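Local structure of uncharacterized protein Rv2277c (Mycobacterium tuberculosis, 5VUG) at residues P11-H16 against G38-W43; R182-A187 against A227-E232; Q82-W87 against R102-P107; R150-S155 against G169-E174. The protein is of unproven function but carries a glycerophosphodiester phosphodiesterase domain of TIM-barrel type, and so probably hydrolyses phosphoric diesters. All blocks are in the same frame, centred on the assembly; numbering follows the deposited sequence.

Overall arrangement
All four contacts lie in one TIM-barrel-like domain and follow one another along the chain without nesting or crossing. Interaction 1 closes the first beta-alpha-beta unit, strand 12-16 against strand 41-48 across helix 28-36. Interaction 3 comes next, pinching off the excursion between helices 77-80 and 109-114, about 23 Å from interaction 1 between centres. Interaction 4 closes a second unit, strand 151-154 with strand 171-172, and returns to the same sheet: Tyr154 packs on Trp43 of interaction 1. Interaction 2 holds helix 176-189 against the segment that follows strand 220-227; a salt bridge from Arg182 to Glu174 ties it to interaction 4.

Interaction 1: residues P11-H16 against G38-W43; sequences PMIVAH and GVDGMW
Asp40 gives this parallel strand pair its most distinctive side-chain arrangement. Its CG stands anti to the carbonyl carbon (chi1 -54°), which carries the carboxylate across to the start of the neighbouring strand. There OD2 takes an almost straight bond from Ile13 N, 2.9 Å long, on the anti lone pair. A water donates to that same OD2 and to Pro11 O. The backbone answers in the reverse direction, Asp40 N donating its N-H to Ile13 O at 2.8 Å. Further along, Ala15 N bonds to Gly41 O and Trp43 N to Ala15 O, the parallel ladder proper, with both donors above the carbonyl planes.

Gly41 lies close against Val14, whose CA approaches Gly41 O at 3.4 Å in a CA-H...O contact, while Met12 packs its CB on Asp40 CB. Beyond it, His16 and Trp43 both have CG anti to the backbone N and run side by side in the same direction. His16 turns its CD2 edge over the five-membered ring of Trp43, 3.7 Å from CD1, in an edge-to-face pair with planes at 62°. On the other face of the sheet Ala15 CB meets the selenium of Met42 at 4.0 Å.

His16 ND1 is hydrogen-bonded to Asp271 and NE2 to a glycerol, probably from the crystallisation liquor. The Asp271 carboxylate and the Trp43 indole hold the imidazole from two sides, and the charge of Asp271 could favour its protonated form.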
loop_
_atom_site.group_PDB
_atom_site.type_symbol
_atom_site.label_atom_id
_atom_site.label_comp_id
_atom_site.label_asym_id
_atom_site.label_seq_id
_atom_site.Cartn_x
_atom_site.Cartn_y
_atom_site.Cartn_z
ATOM N N PRO A 11 11.276 17.749 19.264
ATOM C CA PRO A 11 11.834 16.415 18.992
ATOM C C PRO A 11 13.342 16.413 19.203
ATOM O O PRO A 11 14.023 17.416 18.976
ATOM C CB PRO A 11 11.486 16.180 17.516
ATOM C CG PRO A 11 10.319 17.108 17.249
ATOM C CD PRO A 11 10.567 18.312 18.103
HETATM N N MSE A 12 13.865 15.275 19.659
HETATM C CA MSE A 12 15.310 15.075 19.706
HETATM C C MSE A 12 15.904 15.196 18.312
HETATM O O MSE A 12 15.362 14.633 17.352
HETATM C CB MSE A 12 15.645 13.678 20.236
HETATM C CG MSE A 12 15.413 13.486 21.719
HETATM SE SE MSE A 12 15.361 11.579 22.097
HETATM C CE MSE A 12 17.081 11.069 21.300
ATOM N N ILE A 13 17.035 15.888 18.196
ATOM C CA ILE A 13 17.769 15.949 16.936
ATOM C C ILE A 13 18.797 14.825 16.927
ATOM O O ILE A 13 19.728 14.823 17.743
ATOM C CB ILE A 13 18.455 17.310 16.749
ATOM C CG1 ILE A 13 17.437 18.455 16.852
ATOM C CG2 ILE A 13 19.209 17.336 15.415
ATOM C CD1 ILE A 13 16.305 18.373 15.853
ATOM N N VAL A 14 18.651 13.884 15.995
ATOM C CA VAL A 14 19.538 12.719 15.914
ATOM C C VAL A 14 20.366 12.824 14.638
ATOM O O VAL A 14 19.809 12.940 13.542
ATOM C CB VAL A 14 18.752 11.395 15.973
ATOM C CG1 VAL A 14 19.696 10.196 15.871
ATOM C CG2 VAL A 14 17.926 11.311 17.257
ATOM N N ALA A 15 21.694 12.783 14.772
ATOM C CA ALA A 15 22.589 12.960 13.622
ATOM C C ALA A 15 22.666 11.669 12.811
ATOM O O ALA A 15 23.230 10.667 13.272
ATOM C CB ALA A 15 23.979 13.389 14.082
ATOM N N HIS A 16 22.144 11.704 11.584
ATOM C CA HIS A 16 22.091 10.514 10.738
ATOM C C HIS A 16 23.475 10.178 10.189
ATOM O O HIS A 16 24.049 10.960 9.423
ATOM C CB HIS A 16 21.133 10.772 9.580
ATOM C CG HIS A 16 20.903 9.578 8.711
ATOM N ND1 HIS A 16 20.811 9.667 7.340
ATOM C CD2 HIS A 16 20.737 8.268 9.016
ATOM C CE1 HIS A 16 20.609 8.463 6.832
ATOM N NE2 HIS A 16 20.555 7.595 7.827
ATOM N N GLY A 38 25.096 20.356 18.991
ATOM C CA GLY A 38 23.982 20.276 19.912
ATOM C C GLY A 38 23.018 19.134 19.703
ATOM O O GLY A 38 21.906 19.185 20.242
ATOM N N VAL A 39 23.401 18.094 18.959
ATOM C CA VAL A 39 22.462 16.993 18.734
ATOM C C VAL A 39 22.155 16.270 20.045
ATOM O O VAL A 39 22.932 16.290 21.010
ATOM C CB VAL A 39 22.954 16.016 17.654
ATOM C CG1 VAL A 39 23.287 16.777 16.370
ATOM C CG2 VAL A 39 24.130 15.184 18.174
ATOM N N ASP A 40 20.990 15.616 20.071
ATOM C CA ASP A 40 20.508 14.856 21.218
ATOM C C ASP A 40 20.701 13.355 21.063
ATOM O O ASP A 40 20.462 12.607 22.019
ATOM C CB ASP A 40 19.009 15.123 21.407
ATOM C CG ASP A 40 18.693 16.599 21.503
ATOM O OD1 ASP A 40 19.087 17.219 22.513
ATOM O OD2 ASP A 40 18.085 17.142 20.554
ATOM N N GLY A 41 21.085 12.892 19.886
ATOM C CA GLY A 41 21.310 11.475 19.676
ATOM C C GLY A 41 22.228 11.305 18.491
ATOM O O GLY A 41 22.366 12.212 17.661
HETATM N N MSE A 42 22.855 10.131 18.423
HETATM C CA MSE A 42 23.876 9.825 17.427
HETATM C C MSE A 42 23.518 8.507 16.737
HETATM O O MSE A 42 23.468 7.453 17.378
HETATM C CB MSE A 42 25.247 9.724 18.117
HETATM C CG MSE A 42 26.452 9.687 17.184
HETATM SE SE MSE A 42 26.739 11.408 16.284
HETATM C CE MSE A 42 27.061 12.550 17.828
ATOM N N TRP A 43 23.259 8.558 15.436
ATOM C CA TRP A 43 22.894 7.377 14.656
ATOM C C TRP A 43 24.117 6.938 13.852
ATOM O O TRP A 43 24.631 7.705 13.036
ATOM C CB TRP A 43 21.737 7.726 13.709
ATOM C CG TRP A 43 21.276 6.594 12.818
ATOM C CD1 TRP A 43 21.949 6.043 11.747
ATOM C CD2 TRP A 43 20.032 5.892 12.910
ATOM N NE1 TRP A 43 21.193 5.039 11.182
ATOM C CE2 TRP A 43 20.017 4.920 11.879
ATOM C CE3 TRP A 43 18.929 5.983 13.769
ATOM C CZ2 TRP A 43 18.945 4.045 11.688
ATOM C CZ3 TRP A 43 17.863 5.112 13.580
ATOM C CH2 TRP A 43 17.882 4.148 12.547
HETATM O O HOH W 1 15.669 18.662 20.864
#

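Interaction 2: residues R182-A187 against A227-E232; sequences RLFNMA and AELWDE
The Phe184 ring receives Leu229 over one face, with Leu229 CD2 3.9 Å above the plane near the ring centre and Leu229 CD1 beside it, 3.5 Å from Phe184 CE2 in a CH-pi contact. Ala227 CB approaches the same ring obliquely, 3.9 Å from Phe184 CZ. Trp230 is met in a similar way: Leu183 CD2 sits over one face of its six-membered ring, 3.9 Å from the centroid and only 14° off the normal, a clear CH-pi contact. Each segment thus lays a leucine methyl on an aromatic ring of the other.

Leu183 and Leu229 also touch each other as they cross obliquely, CB of Leu183 lying 4.0 Å from CD1 of Leu229. Both have CG anti to the carbonyl carbon, and both point toward the opposing segment. The second branch of Leu229, CD2, rests on Ala187 CB at 3.8 Å, one turn along the helix from Leu183. Among these apolar groups the polar link is a water within hydrogen-bonding distance of both Leu183 O and Leu229 O, 2.7 Å from the latter. From beyond the chain, Val212 of the second subunit packs on Phe184.

The segment 182-187 belongs to helix 176-189, while 227-232 leads from strand 220-227 into helix 232-239, where Asp231 is the N-cap and its OD1 accepts from Ser234 N. Phe204 of strand 201-205 touches both leucines and takes the Trp230 NE1 bond on its carbonyl, and Phe238 of helix 232-239 meets Trp230 edge-to-face.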
loop_
_atom_site.group_PDB
_atom_site.type_symbol
_atom_site.label_atom_id
_atom_site.label_comp_id
_atom_site.label_asym_id
_atom_site.label_seq_id
_atom_site.Cartn_x
_atom_site.Cartn_y
_atom_site.Cartn_z
ATOM N N ARG A 182 2.001 -1.662 11.532
ATOM C CA ARG A 182 1.140 -0.817 12.350
ATOM C C ARG A 182 0.848 0.504 11.648
ATOM O O ARG A 182 -0.296 0.979 11.661
ATOM C CB ARG A 182 1.767 -0.584 13.727
ATOM C CG ARG A 182 0.745 -0.126 14.755
ATOM C CD ARG A 182 1.330 0.147 16.138
ATOM N NE ARG A 182 1.915 -1.031 16.782
ATOM C CZ ARG A 182 3.220 -1.274 16.850
ATOM N NH1 ARG A 182 4.086 -0.428 16.301
ATOM N NH2 ARG A 182 3.661 -2.360 17.462
ATOM N N LEU A 183 1.859 1.097 11.007
ATOM C CA LEU A 183 1.655 2.366 10.312
ATOM C C LEU A 183 0.697 2.207 9.144
ATOM O O LEU A 183 -0.160 3.070 8.918
ATOM C CB LEU A 183 2.988 2.905 9.802
ATOM C CG LEU A 183 3.902 3.512 10.863
ATOM C CD1 LEU A 183 5.263 3.757 10.233
ATOM C CD2 LEU A 183 3.293 4.808 11.439
ATOM N N PHE A 184 0.838 1.126 8.373
ATOM C CA PHE A 184 -0.048 0.940 7.233
ATOM C C PHE A 184 -1.454 0.537 7.660
ATOM O O PHE A 184 -2.431 0.944 7.017
ATOM C CB PHE A 184 0.566 -0.003 6.196
ATOM C CG PHE A 184 1.487 0.700 5.234
ATOM C CD1 PHE A 184 0.966 1.454 4.187
ATOM C CD2 PHE A 184 2.865 0.651 5.396
ATOM C CE1 PHE A 184 1.800 2.127 3.304
ATOM C CE2 PHE A 184 3.711 1.324 4.510
ATOM C CZ PHE A 184 3.170 2.058 3.462
ATOM N N ASN A 185 -1.596 -0.242 8.735
ATOM C CA ASN A 185 -2.941 -0.488 9.253
ATOM C C ASN A 185 -3.606 0.819 9.671
ATOM O O ASN A 185 -4.771 1.070 9.342
ATOM C CB ASN A 185 -2.908 -1.478 10.421
ATOM C CG ASN A 185 -2.955 -2.931 9.966
ATOM O OD1 ASN A 185 -3.523 -3.250 8.917
ATOM N ND2 ASN A 185 -2.361 -3.824 10.762
HETATM N N MSE A 186 -2.881 1.675 10.384
HETATM C CA MSE A 186 -3.481 2.955 10.753
HETATM C C MSE A 186 -3.886 3.788 9.531
HETATM O O MSE A 186 -5.001 4.323 9.478
HETATM C CB MSE A 186 -2.580 3.745 11.711
HETATM C CG MSE A 186 -2.590 3.196 13.122
HETATM SE SE MSE A 186 -4.329 3.473 13.974
HETATM C CE MSE A 186 -4.362 5.421 13.903
ATOM N N ALA A 187 -2.996 3.865 8.540
ATOM C CA ALA A 187 -3.251 4.714 7.381
ATOM C C ALA A 187 -4.390 4.171 6.527
ATOM O O ALA A 187 -5.164 4.945 5.950
ATOM C CB ALA A 187 -1.982 4.850 6.539
ATOM N N ALA A 227 3.938 7.349 0.556
ATOM C CA ALA A 227 3.195 7.241 1.807
ATOM C C ALA A 227 3.750 8.212 2.843
ATOM O O ALA A 227 4.961 8.249 3.084
ATOM C CB ALA A 227 3.285 5.817 2.348
ATOM N N GLU A 228 2.859 8.990 3.458
ATOM C CA GLU A 228 3.185 9.866 4.583
ATOM C C GLU A 228 2.461 9.303 5.807
ATOM O O GLU A 228 1.283 9.596 6.039
ATOM C CB GLU A 228 2.768 11.295 4.252
ATOM C CG GLU A 228 3.454 11.818 2.994
ATOM C CD GLU A 228 3.015 13.227 2.611
ATOM O OE1 GLU A 228 2.456 13.946 3.470
ATOM O OE2 GLU A 228 3.239 13.615 1.448
ATOM N N LEU A 229 3.173 8.491 6.593
ATOM C CA LEU A 229 2.531 7.606 7.559
ATOM C C LEU A 229 2.447 8.162 8.972
ATOM O O LEU A 229 1.676 7.628 9.780
ATOM C CB LEU A 229 3.260 6.261 7.601
ATOM C CG LEU A 229 3.159 5.495 6.279
ATOM C CD1 LEU A 229 4.145 4.339 6.295
ATOM C CD2 LEU A 229 1.733 4.995 6.034
ATOM N N TRP A 230 3.219 9.197 9.297
ATOM C CA TRP A 230 3.202 9.783 10.631
ATOM C C TRP A 230 2.241 10.962 10.647
ATOM O O TRP A 230 2.437 11.939 9.914
ATOM C CB TRP A 230 4.598 10.258 11.042
ATOM C CG TRP A 230 5.613 9.170 11.305
ATOM C CD1 TRP A 230 6.781 8.963 10.619
ATOM C CD2 TRP A 230 5.573 8.171 12.338
ATOM N NE1 TRP A 230 7.463 7.894 11.159
ATOM C CE2 TRP A 230 6.743 7.392 12.213
ATOM C CE3 TRP A 230 4.659 7.860 13.354
ATOM C CZ2 TRP A 230 7.020 6.312 13.060
ATOM C CZ3 TRP A 230 4.934 6.788 14.196
ATOM C CH2 TRP A 230 6.108 6.028 14.045
ATOM N N ASP A 231 1.207 10.862 11.480
ATOM C CA ASP A 231 0.265 11.939 11.751
ATOM C C ASP A 231 -0.126 11.847 13.222
ATOM O O ASP A 231 0.340 10.961 13.946
ATOM C CB ASP A 231 -0.925 11.926 10.774
ATOM C CG ASP A 231 -1.640 10.580 10.707
ATOM O OD1 ASP A 231 -1.699 9.845 11.714
ATOM O OD2 ASP A 231 -2.176 10.263 9.626
ATOM N N GLU A 232 -0.976 12.770 13.679
ATOM C CA GLU A 232 -1.358 12.753 15.087
ATOM C C GLU A 232 -1.953 11.406 15.480
ATOM O O GLU A 232 -1.624 10.860 16.540
ATOM C CB GLU A 232 -2.327 13.891 15.407
ATOM C CG GLU A 232 -2.449 14.149 16.906
ATOM C CD GLU A 232 -3.474 15.218 17.249
ATOM O OE1 GLU A 232 -4.180 15.063 18.274
ATOM O OE2 GLU A 232 -3.572 16.210 16.494
HETATM O O HOH W 2 -0.369 5.819 9.640
#

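Interaction 3: residues Q82-W87 against R102-P107; sequences QLNAGW and RATPIP
Two irregular segments are stitched together here by Asn84, whose Asx-turn side chain also bonds across, and by a single backbone bridge, closing the base of the excursion between helix 77-80 and helix 109-114. Asn84 opens a type I beta turn that runs to Trp87, and its side chain does most of the holding. With CG anti to the backbone N (chi1 180°), OD1 folds back over the turn and accepts from Gly86 N at 2.9 Å, the Asx bond. The same oxygen takes Thr104 N from the other segment at 3.1 Å, so two N-H groups grip it, both from above the plane of the amide. Its partner ND2 is held by Tyr99 O, which fixes the rotation of the amide. The CB of Ala103 presses on this group, 3.5 Å from CG of Asn84.

The bridge beside it is looser. Ala85 N reaches Thr104 O through a weak, bent bond, and Ile106 N reaches Leu83 O through a long one, also weak. Apolar contacts run alongside: Ala85 CB rests on Ile106 CG1, while Leu83 and Ile106 lie side by side, pointing the same way. Ile106 continues onto Val55 of strand 54-56, and Thr104 onto Leu29 of helix 28-36, placing the contact against both. Leu83 O is also approached by the CA of Pro105, at 3.2 Å.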
loop_
_atom_site.group_PDB
_atom_site.type_symbol
_atom_site.label_atom_id
_atom_site.label_comp_id
_atom_site.label_asym_id
_atom_site.label_seq_id
_atom_site.Cartn_x
_atom_site.Cartn_y
_atom_site.Cartn_z
ATOM N N GLN A 82 43.364 2.073 8.366
ATOM C CA GLN A 82 44.239 2.787 7.451
ATOM C C GLN A 82 43.493 3.424 6.284
ATOM O O GLN A 82 44.078 4.260 5.583
ATOM C CB GLN A 82 45.335 1.853 6.930
ATOM C CG GLN A 82 46.319 1.417 7.999
ATOM C CD GLN A 82 47.078 2.586 8.591
ATOM O OE1 GLN A 82 46.968 2.874 9.784
ATOM N NE2 GLN A 82 47.849 3.271 7.756
ATOM N N LEU A 83 42.225 3.070 6.064
ATOM C CA LEU A 83 41.467 3.622 4.947
ATOM C C LEU A 83 40.904 4.989 5.304
ATOM O O LEU A 83 40.505 5.237 6.446
ATOM C CB LEU A 83 40.328 2.684 4.541
ATOM C CG LEU A 83 40.755 1.280 4.108
ATOM C CD1 LEU A 83 39.520 0.411 3.808
ATOM C CD2 LEU A 83 41.692 1.347 2.904
ATOM N N ASN A 84 40.866 5.872 4.312
ATOM C CA ASN A 84 40.360 7.230 4.481
ATOM C C ASN A 84 38.889 7.232 4.071
ATOM O O ASN A 84 38.571 7.189 2.880
ATOM C CB ASN A 84 41.184 8.177 3.615
ATOM C CG ASN A 84 40.726 9.614 3.718
ATOM O OD1 ASN A 84 39.771 9.931 4.427
ATOM N ND2 ASN A 84 41.423 10.502 3.020
ATOM N N ALA A 85 37.987 7.285 5.063
ATOM C CA ALA A 85 36.542 7.316 4.838
ATOM C C ALA A 85 36.026 8.696 4.427
ATOM O O ALA A 85 34.808 8.892 4.325
ATOM C CB ALA A 85 35.799 6.822 6.087
ATOM N N GLY A 86 36.915 9.659 4.215
ATOM C CA GLY A 86 36.564 10.926 3.610
ATOM C C GLY A 86 36.931 11.010 2.148
ATOM O O GLY A 86 36.863 12.098 1.561
ATOM N N TRP A 87 37.305 9.885 1.540
ATOM C CA TRP A 87 37.908 9.890 0.208
ATOM C C TRP A 87 37.003 10.537 -0.829
ATOM O O TRP A 87 37.486 11.226 -1.738
ATOM C CB TRP A 87 38.190 8.454 -0.207
ATOM C CG TRP A 87 39.026 8.318 -1.436
ATOM C CD1 TRP A 87 38.608 7.932 -2.684
ATOM C CD2 TRP A 87 40.432 8.532 -1.530
ATOM N NE1 TRP A 87 39.676 7.901 -3.549
ATOM C CE2 TRP A 87 40.807 8.266 -2.865
ATOM C CE3 TRP A 87 41.414 8.926 -0.618
ATOM C CZ2 TRP A 87 42.118 8.375 -3.300
ATOM C CZ3 TRP A 87 42.716 9.036 -1.057
ATOM C CH2 TRP A 87 43.055 8.767 -2.387
ATOM N N ARG A 102 43.188 15.442 4.189
ATOM C CA ARG A 102 43.035 15.485 5.646
ATOM C C ARG A 102 42.159 14.285 6.002
ATOM O O ARG A 102 40.950 14.418 6.194
ATOM C CB ARG A 102 42.412 16.801 6.120
ATOM C CG ARG A 102 42.303 16.940 7.647
ATOM C CD ARG A 102 40.867 16.755 8.157
ATOM N NE ARG A 102 40.761 16.879 9.613
ATOM C CZ ARG A 102 40.593 15.856 10.448
ATOM N NH1 ARG A 102 40.503 14.617 9.984
ATOM N NH2 ARG A 102 40.508 16.076 11.755
ATOM N N ALA A 103 42.787 13.113 6.096
ATOM C CA ALA A 103 42.039 11.863 6.167
ATOM C C ALA A 103 41.156 11.794 7.409
ATOM O O ALA A 103 41.543 12.228 8.501
ATOM C CB ALA A 103 42.991 10.669 6.152
ATOM N N THR A 104 39.950 11.256 7.219
ATOM C CA THR A 104 39.052 10.871 8.303
ATOM C C THR A 104 38.922 9.352 8.243
ATOM O O THR A 104 38.145 8.827 7.427
ATOM C CB THR A 104 37.681 11.537 8.126
ATOM O OG1 THR A 104 37.166 11.248 6.818
ATOM C CG2 THR A 104 37.779 13.053 8.287
ATOM N N PRO A 105 39.670 8.602 9.054
ATOM C CA PRO A 105 39.708 7.143 8.890
ATOM C C PRO A 105 38.428 6.472 9.363
ATOM O O PRO A 105 37.620 7.044 10.094
ATOM C CB PRO A 105 40.893 6.714 9.763
ATOM C CG PRO A 105 41.071 7.812 10.746
ATOM C CD PRO A 105 40.620 9.078 10.071
ATOM N N ILE A 106 38.262 5.219 8.951
ATOM C CA ILE A 106 37.209 4.380 9.534
ATOM C C ILE A 106 37.482 4.205 11.022
ATOM O O ILE A 106 38.561 3.719 11.392
ATOM C CB ILE A 106 37.133 3.005 8.855
ATOM C CG1 ILE A 106 36.720 3.132 7.385
ATOM C CG2 ILE A 106 36.189 2.076 9.634
ATOM C CD1 ILE A 106 36.768 1.801 6.633
ATOM N N PRO A 107 36.530 4.548 11.904
ATOM C CA PRO A 107 36.728 4.330 13.342
ATOM C C PRO A 107 36.123 3.020 13.824
ATOM O O PRO A 107 35.188 2.493 13.212
ATOM C CB PRO A 107 35.965 5.506 13.956
ATOM C CG PRO A 107 34.753 5.653 12.998
ATOM C CD PRO A 107 35.269 5.271 11.618
#

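Interaction 4: residues R150-S155 against G169-E174; sequences RSIVYS and GLQVAE
Ile152 and Ala173 form the apolar middle, with Ile152 CG2, anti to the backbone N, 4.0 Å from Ala173 CB. The other branch of Ile152, with CG1 anti to the carbonyl carbon, carries CD1 to Gln171 CB at 3.7 Å. Ala173 CB also comes to the edge of the Tyr154 ring, near its plane, 3.9 Å from CD1. On the other face, Val153 CG2 and Leu170 CD1 make a looser pair.

These side chains line a parallel pairing that closes the beta-alpha-beta unit of strand 151-154, helix 158-165 and strand 171-172, part of the TIM-barrel sheet. Its two bonds both use Val153: its N gives to Gln171 O at 2.9 Å (172°), and its O accepts from Ala173 N at 2.8 Å, each donor lying in the acceptor's carbonyl plane.

Farther out, waters extend the ladder past these direct bonds. One accepts from Gln171 N and donates to Ser151 O at 2.7 Å; another lies between Ser155 O and Glu174 O, within hydrogen-bonding distance of each. Tyr154 OH bonds to Arg176, while Glu174 reaches outward to Thr179 and to Arg182, the latter a salt bridge.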
loop_
_atom_site.group_PDB
_atom_site.type_symbol
_atom_site.label_atom_id
_atom_site.label_comp_id
_atom_site.label_asym_id
_atom_site.label_seq_id
_atom_site.Cartn_x
_atom_site.Cartn_y
_atom_site.Cartn_z
ATOM N N ARG A 150 22.781 3.045 27.003
ATOM C CA ARG A 150 22.449 4.233 26.225
ATOM C C ARG A 150 22.432 3.956 24.729
ATOM O O ARG A 150 22.418 4.901 23.935
ATOM C CB ARG A 150 23.372 5.410 26.559
ATOM C CG ARG A 150 24.832 5.219 26.160
ATOM C CD ARG A 150 25.618 6.459 26.593
ATOM N NE ARG A 150 27.063 6.342 26.410
ATOM C CZ ARG A 150 27.742 6.943 25.434
ATOM N NH1 ARG A 150 27.107 7.692 24.538
ATOM N NH2 ARG A 150 29.057 6.796 25.350
ATOM N N SER A 151 22.405 2.684 24.325
ATOM C CA SER A 151 22.456 2.315 22.915
ATOM C C SER A 151 21.201 1.547 22.513
ATOM O O SER A 151 20.717 0.688 23.266
ATOM C CB SER A 151 23.711 1.473 22.613
ATOM O OG SER A 151 24.890 2.189 22.943
ATOM N N ILE A 152 20.687 1.856 21.319
ATOM C CA ILE A 152 19.496 1.225 20.751
ATOM C C ILE A 152 19.912 0.568 19.442
ATOM O O ILE A 152 20.396 1.249 18.533
ATOM C CB ILE A 152 18.389 2.263 20.494
ATOM C CG1 ILE A 152 18.012 3.005 21.784
ATOM C CG2 ILE A 152 17.158 1.611 19.833
ATOM C CD1 ILE A 152 17.399 2.122 22.853
ATOM N N VAL A 153 19.726 -0.746 19.337
ATOM C CA VAL A 153 20.063 -1.468 18.114
ATOM C C VAL A 153 18.892 -1.394 17.146
ATOM O O VAL A 153 17.759 -1.741 17.501
ATOM C CB VAL A 153 20.435 -2.925 18.420
ATOM C CG1 VAL A 153 20.665 -3.691 17.120
ATOM C CG2 VAL A 153 21.688 -2.958 19.321
ATOM N N TYR A 154 19.177 -0.975 15.911
ATOM C CA TYR A 154 18.196 -0.870 14.842
ATOM C C TYR A 154 18.618 -1.734 13.657
ATOM O O TYR A 154 19.808 -1.910 13.398
ATOM C CB TYR A 154 18.039 0.593 14.348
ATOM C CG TYR A 154 16.961 0.679 13.294
ATOM C CD1 TYR A 154 15.616 0.725 13.660
ATOM C CD2 TYR A 154 17.273 0.665 11.938
ATOM C CE1 TYR A 154 14.615 0.746 12.712
ATOM C CE2 TYR A 154 16.276 0.688 10.970
ATOM C CZ TYR A 154 14.950 0.738 11.362
ATOM O OH TYR A 154 13.962 0.756 10.401
ATOM N N SER A 155 17.630 -2.263 12.926
ATOM C CA SER A 155 17.870 -2.854 11.612
ATOM C C SER A 155 16.584 -2.812 10.796
ATOM O O SER A 155 15.485 -2.916 11.347
ATOM C CB SER A 155 18.364 -4.306 11.715
ATOM O OG SER A 155 18.647 -4.859 10.433
ATOM N N GLY A 169 21.157 -7.959 27.742
ATOM C CA GLY A 169 21.442 -6.574 28.036
ATOM C C GLY A 169 21.269 -5.601 26.886
ATOM O O GLY A 169 21.373 -4.389 27.110
ATOM N N LEU A 170 21.011 -6.075 25.667
ATOM C CA LEU A 170 20.896 -5.169 24.529
ATOM C C LEU A 170 19.500 -4.571 24.469
ATOM O O LEU A 170 18.501 -5.284 24.611
ATOM C CB LEU A 170 21.180 -5.897 23.215
ATOM C CG LEU A 170 22.623 -6.178 22.814
ATOM C CD1 LEU A 170 22.697 -6.551 21.343
ATOM C CD2 LEU A 170 23.483 -4.978 23.110
ATOM N N GLN A 171 19.433 -3.261 24.255
ATOM C CA GLN A 171 18.173 -2.590 23.962
ATOM C C GLN A 171 17.968 -2.599 22.455
ATOM O O GLN A 171 18.865 -2.200 21.703
ATOM C CB GLN A 171 18.229 -1.140 24.430
ATOM C CG GLN A 171 18.499 -0.944 25.906
ATOM C CD GLN A 171 18.361 0.519 26.286
ATOM O OE1 GLN A 171 19.310 1.302 26.156
ATOM N NE2 GLN A 171 17.166 0.906 26.717
ATOM N N VAL A 172 16.788 -3.034 22.009
ATOM C CA VAL A 172 16.546 -3.266 20.588
ATOM C C VAL A 172 15.294 -2.516 20.144
ATOM O O VAL A 172 14.245 -2.600 20.795
ATOM C CB VAL A 172 16.430 -4.773 20.281
ATOM C CG1 VAL A 172 16.277 -5.012 18.791
ATOM C CG2 VAL A 172 17.641 -5.549 20.856
ATOM N N ALA A 173 15.400 -1.795 19.031
ATOM C CA ALA A 173 14.232 -1.143 18.456
ATOM C C ALA A 173 13.235 -2.180 17.948
ATOM O O ALA A 173 13.585 -3.320 17.627
ATOM C CB ALA A 173 14.639 -0.236 17.296
ATOM N N GLU A 174 11.972 -1.765 17.877
ATOM C CA GLU A 174 10.955 -2.586 17.236
ATOM C C GLU A 174 11.399 -2.941 15.820
ATOM O O GLU A 174 12.010 -2.125 15.125
ATOM C CB GLU A 174 9.640 -1.809 17.185
ATOM C CG GLU A 174 8.551 -2.549 16.451
ATOM C CD GLU A 174 7.188 -1.984 16.715
ATOM O OE1 GLU A 174 6.832 -0.974 16.067
ATOM O OE2 GLU A 174 6.479 -2.557 17.576
HETATM O O HOH W 3 21.813 -1.672 24.052
HETATM O O HOH W 4 15.632 -3.612 15.580
HETATM O O HOH W 5 14.458 -2.310 13.957
#